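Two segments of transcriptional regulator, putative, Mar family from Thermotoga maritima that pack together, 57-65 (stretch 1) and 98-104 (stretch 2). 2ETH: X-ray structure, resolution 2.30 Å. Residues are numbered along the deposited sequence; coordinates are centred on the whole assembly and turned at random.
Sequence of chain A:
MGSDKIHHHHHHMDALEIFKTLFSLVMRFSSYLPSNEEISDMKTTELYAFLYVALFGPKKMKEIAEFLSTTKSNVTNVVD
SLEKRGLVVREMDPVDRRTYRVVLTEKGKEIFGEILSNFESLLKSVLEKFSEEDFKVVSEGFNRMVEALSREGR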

ATOM      1  N   GLY A  57     -13.141   4.053  13.171  1.00 47.79           N
ATOM      2  CA  GLY A  57     -14.228   3.540  14.002  1.00 47.97           C
ATOM      3  C   GLY A  57     -15.145   2.605  13.256  1.00 47.23           C
ATOM      4  O   GLY A  57     -14.952   2.368  12.070  1.00 48.49           O
ATOM      5  N   PRO A  58     -16.145   2.061  13.950  1.00 46.54           N
ATOM      6  CA  PRO A  58     -17.176   1.168  13.416  1.00 45.80           C
ATOM      7  C   PRO A  58     -17.911   1.772  12.237  1.00 45.95           C
ATOM      8  O   PRO A  58     -18.271   2.956  12.305  1.00 45.38           O
ATOM      9  CB  PRO A  58     -18.162   1.017  14.582  1.00 45.67           C
ATOM     10  CG  PRO A  58     -17.418   1.309  15.761  1.00 45.86           C
ATOM     11  CD  PRO A  58     -16.302   2.276  15.395  1.00 46.66           C
ATOM     12  N   LYS A  59     -18.151   0.962  11.187  1.00 45.54           N
ATOM     13  CA  LYS A  59     -18.838   1.407   9.977  1.00 45.22           C
ATOM     14  C   LYS A  59     -20.010   0.517   9.588  1.00 44.65           C
ATOM     15  O   LYS A  59     -19.962  -0.699   9.709  1.00 43.86           O
ATOM     16  CB  LYS A  59     -17.884   1.392   8.790  1.00 46.04           C
ATOM     17  CG  LYS A  59     -16.674   2.237   8.941  1.00 48.44           C
ATOM     18  CD  LYS A  59     -17.062   3.688   8.800  1.00 51.07           C
ATOM     19  CE  LYS A  59     -16.015   4.610   9.401  1.00 51.56           C
ATOM     20  NZ  LYS A  59     -16.746   5.529  10.257  1.00 51.06           N
ATOM     21  N   LYS A  60     -21.037   1.145   9.037  1.00 44.39           N
ATOM     22  CA  LYS A  60     -22.098   0.440   8.339  1.00 43.79           C
ATOM     23  C   LYS A  60     -21.527  -0.153   7.033  1.00 44.75           C
ATOM     24  O   LYS A  60     -20.483   0.275   6.482  1.00 44.66           O
ATOM     25  CB  LYS A  60     -23.256   1.383   8.044  1.00 43.44           C
ATOM     26  CG  LYS A  60     -23.959   1.970   9.283  1.00 42.46           C
ATOM     27  CD  LYS A  60     -25.403   2.394   8.951  1.00 41.13           C
HETATM   28  N   MSE A  61     -22.188  -1.177   6.558  1.00 46.32           N
HETATM   29  CA  MSE A  61     -21.749  -1.865   5.366  1.00 47.51           C
HETATM   30  C   MSE A  61     -21.811  -0.883   4.191  1.00 48.06           C
HETATM   31  O   MSE A  61     -20.871  -0.845   3.386  1.00 48.37           O
HETATM   32  CB  MSE A  61     -22.602  -3.112   5.142  1.00 47.31           C
HETATM   33  CG  MSE A  61     -22.429  -4.152   6.252  1.00 48.92           C
HETATM   34 SE   MSE A  61     -20.807  -5.276   6.069  0.75 50.09          SE
HETATM   35  CE  MSE A  61     -21.639  -6.689   5.068  1.00 47.08           C
ATOM     36  N   LYS A  62     -22.879  -0.068   4.141  1.00 48.70           N
ATOM     37  CA  LYS A  62     -22.991   1.085   3.208  1.00 49.29           C
ATOM     38  C   LYS A  62     -21.751   1.953   3.182  1.00 49.67           C
ATOM     39  O   LYS A  62     -21.278   2.321   2.122  1.00 50.21           O
ATOM     40  CB  LYS A  62     -24.144   2.030   3.595  1.00 49.61           C
ATOM     41  CG  LYS A  62     -25.479   1.403   3.801  1.00 49.29           C
ATOM     42  N   GLU A  63     -21.279   2.316   4.371  1.00 50.30           N
ATOM     43  CA  GLU A  63     -20.137   3.187   4.556  1.00 51.15           C
ATOM     44  C   GLU A  63     -18.914   2.560   3.952  1.00 51.69           C
ATOM     45  O   GLU A  63     -18.095   3.266   3.377  1.00 51.78           O
ATOM     46  CB  GLU A  63     -19.875   3.446   6.051  1.00 51.48           C
ATOM     47  CG  GLU A  63     -20.402   4.754   6.602  1.00 53.65           C
ATOM     48  CD  GLU A  63     -21.060   4.659   7.995  1.00 56.20           C
ATOM     49  OE1 GLU A  63     -20.524   4.049   8.952  1.00 57.26           O
ATOM     50  OE2 GLU A  63     -22.151   5.237   8.138  1.00 58.46           O
ATOM     51  N   ILE A  64     -18.779   1.236   4.083  1.00 52.74           N
ATOM     52  CA  ILE A  64     -17.566   0.557   3.607  1.00 52.93           C
ATOM     53  C   ILE A  64     -17.640   0.416   2.099  1.00 53.81           C
ATOM     54  O   ILE A  64     -16.643   0.549   1.451  1.00 53.34           O
ATOM     55  CB  ILE A  64     -17.301  -0.824   4.316  1.00 53.30           C
ATOM     56  CG1 ILE A  64     -17.226  -0.655   5.839  1.00 52.01           C
ATOM     57  CG2 ILE A  64     -15.989  -1.468   3.841  1.00 51.75           C
ATOM     58  CD1 ILE A  64     -17.147  -1.977   6.606  1.00 50.90           C
ATOM     59  N   ALA A  65     -18.829   0.166   1.555  1.00 55.69           N
ATOM     60  CA  ALA A  65     -19.045   0.119   0.110  1.00 56.97           C
ATOM     61  C   ALA A  65     -18.696   1.468  -0.513  1.00 58.89           C
ATOM     62  O   ALA A  65     -17.789   1.560  -1.343  1.00 59.22           O
ATOM     63  CB  ALA A  65     -20.463  -0.246  -0.193  1.00 56.41           C
ATOM     64  N   ARG A  98     -31.428  -1.510  16.026  1.00 61.32           N
ATOM     65  CA  ARG A  98     -31.861  -1.726  14.635  1.00 60.35           C
ATOM     66  C   ARG A  98     -30.901  -1.156  13.579  1.00 59.75           C
ATOM     67  O   ARG A  98     -31.331  -0.919  12.447  1.00 60.15           O
ATOM     68  CB  ARG A  98     -33.259  -1.127  14.419  1.00 60.19           C
ATOM     69  N   THR A  99     -29.631  -0.915  13.958  1.00 58.16           N
ATOM     70  CA  THR A  99     -28.522  -0.661  13.023  1.00 56.90           C
ATOM     71  C   THR A  99     -27.368  -1.571  13.393  1.00 55.34           C
ATOM     72  O   THR A  99     -27.183  -1.858  14.583  1.00 55.08           O
ATOM     73  CB  THR A  99     -27.961   0.751  13.159  1.00 56.93           C
ATOM     74  OG1 THR A  99     -29.023   1.692  13.026  1.00 57.70           O
ATOM     75  CG2 THR A  99     -26.916   1.017  12.096  1.00 56.26           C
ATOM     76  N   TYR A 100     -26.597  -2.023  12.407  1.00 53.15           N
ATOM     77  CA  TYR A 100     -25.428  -2.815  12.735  1.00 51.99           C
ATOM     78  C   TYR A 100     -24.209  -2.319  12.022  1.00 49.63           C
ATOM     79  O   TYR A 100     -24.300  -1.740  10.950  1.00 50.30           O
ATOM     80  CB  TYR A 100     -25.663  -4.329  12.551  1.00 52.93           C
ATOM     81  CG  TYR A 100     -25.459  -4.896  11.157  1.00 55.07           C
ATOM     82  CD1 TYR A 100     -24.162  -5.162  10.643  1.00 55.66           C
ATOM     83  CD2 TYR A 100     -26.563  -5.233  10.363  1.00 55.71           C
ATOM     84  CE1 TYR A 100     -23.997  -5.710   9.347  1.00 55.70           C
ATOM     85  CE2 TYR A 100     -26.392  -5.771   9.082  1.00 55.52           C
ATOM     86  CZ  TYR A 100     -25.130  -6.005   8.591  1.00 54.43           C
ATOM     87  OH  TYR A 100     -25.028  -6.521   7.336  1.00 54.74           O
ATOM     88  N   ARG A 101     -23.064  -2.500  12.657  1.00 46.95           N
ATOM     89  CA  ARG A 101     -21.805  -2.005  12.138  1.00 45.39           C
ATOM     90  C   ARG A 101     -20.725  -3.015  12.326  1.00 43.99           C
ATOM     91  O   ARG A 101     -20.809  -3.849  13.214  1.00 43.08           O
ATOM     92  CB  ARG A 101     -21.375  -0.741  12.866  1.00 45.91           C
ATOM     93  CG  ARG A 101     -22.335   0.407  12.741  1.00 47.16           C
ATOM     94  CD  ARG A 101     -21.795   1.621  13.435  1.00 48.90           C
ATOM     95  NE  ARG A 101     -22.607   2.797  13.139  1.00 49.51           N
ATOM     96  CZ  ARG A 101     -23.719   3.128  13.768  1.00 51.09           C
ATOM     97  NH1 ARG A 101     -24.183   2.388  14.764  1.00 54.29           N
ATOM     98  NH2 ARG A 101     -24.360   4.216  13.410  1.00 51.90           N
ATOM     99  N   VAL A 102     -19.711  -2.923  11.471  1.00 42.72           N
ATOM    100  CA  VAL A 102     -18.518  -3.708  11.591  1.00 41.97           C
ATOM    101  C   VAL A 102     -17.673  -3.029  12.707  1.00 42.14           C
ATOM    102  O   VAL A 102     -17.394  -1.841  12.671  1.00 42.50           O
ATOM    103  CB  VAL A 102     -17.771  -3.817  10.220  1.00 41.97           C
ATOM    104  CG1 VAL A 102     -16.669  -4.837  10.278  1.00 42.32           C
ATOM    105  CG2 VAL A 102     -18.705  -4.215   9.105  1.00 40.99           C
ATOM    106  N   VAL A 103     -17.297  -3.798  13.706  1.00 41.09           N
ATOM    107  CA  VAL A 103     -16.430  -3.349  14.760  1.00 40.22           C
ATOM    108  C   VAL A 103     -15.249  -4.346  14.851  1.00 40.57           C
ATOM    109  O   VAL A 103     -15.336  -5.478  14.419  1.00 39.26           O
ATOM    110  CB  VAL A 103     -17.195  -3.271  16.092  1.00 40.25           C
ATOM    111  CG1 VAL A 103     -18.388  -2.304  15.964  1.00 38.44           C
ATOM    112  CG2 VAL A 103     -17.657  -4.664  16.538  1.00 38.05           C
ATOM    113  N   LEU A 104     -14.159  -3.899  15.435  1.00 41.17           N
ATOM    114  CA  LEU A 104     -12.978  -4.736  15.666  1.00 41.95           C
ATOM    115  C   LEU A 104     -13.228  -5.730  16.799  1.00 42.29           C
ATOM    116  O   LEU A 104     -13.894  -5.427  17.773  1.00 43.68           O
ATOM    117  CB  LEU A 104     -11.750  -3.838  15.989  1.00 41.30           C
ATOM    118  CG  LEU A 104     -10.793  -3.458  14.835  1.00 43.16           C
ATOM    119  CD1 LEU A 104     -11.468  -3.145  13.484  1.00 42.71           C
ATOM    120  CD2 LEU A 104      -9.833  -2.333  15.249  1.00 41.68           C
TER
HETATM  121  O   HOH W   1     -24.286  -2.285   8.176  1.00 39.59           O

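What holds the two backbones together? A single antiparallel bridge pairs Lys59 with Val102, and both of its hydrogen bonds are backbone to backbone. Val102 N gives its proton to Lys59 O over 2.8 Å, nearly straight, while Lys59 N reaches Val102 O at a longer 3.3 Å. That same carbonyl takes a CA-H...O contact from Pro58, whose CA lies 3.1 Å from Val102 O, so the oxygen is approached by two neighbouring residues at once.

How does the pairing give way to the helix? Past Lys60, the N-cap residue, the chain turns into the helix of 61-65, whose direction lies 71° from that of the strand, and the pairing stops at this single bridge. A water bridges the two stretches here: it accepts from Met61 N at 2.9 Å and donates to Tyr100 O at 2.8 Å, joining a free amide of the first helical turn to a strand carbonyl. Within stretch 1, Lys60 N bonds to Glu63 OE1 at 3.0 Å, so the side chain of Glu63 folds back to satisfy the amide of the cap residue.

Which bump fills the hollow between helix and strand? Val102 does, with the largest area covered of any residue here. Its methyl CG2 lies 3.8 Å from Met61 SE and 3.7 Å from Ile64 CD1, fitting against two side chains that come from the same helix. Met61 is selenomethionine, and its bulky, polarizable selenium makes a soft apolar surface for the methyl. The Met61 side chain also meets Tyr100: although the CA-to-CB bond of Tyr100 points away from stretch 1, the far end of its side chain comes nearer, and Tyr100 CE1 lies 3.8 Å from Met61 CG.

What do Pro58 and Lys60 pack against? Arg101 points its CA-to-CB bond toward stretch 1, and its aliphatic stem lies against Pro58 and Lys60, with Arg101 CD 3.9 Å from Pro58 CB and Arg101 CG 4.1 Å from Lys60 CG. The closest side-chain approaches are between methylenes, and Arg101 NH1 is hydrogen-bonded elsewhere in the structure. The proline ring is a compact knob, and Val103 CG1 touches it 3.6 Å from Pro58 CB. At the other end, Thr99 CG2 meets Lys60 CD at 3.8 Å, a methyl against a methylene.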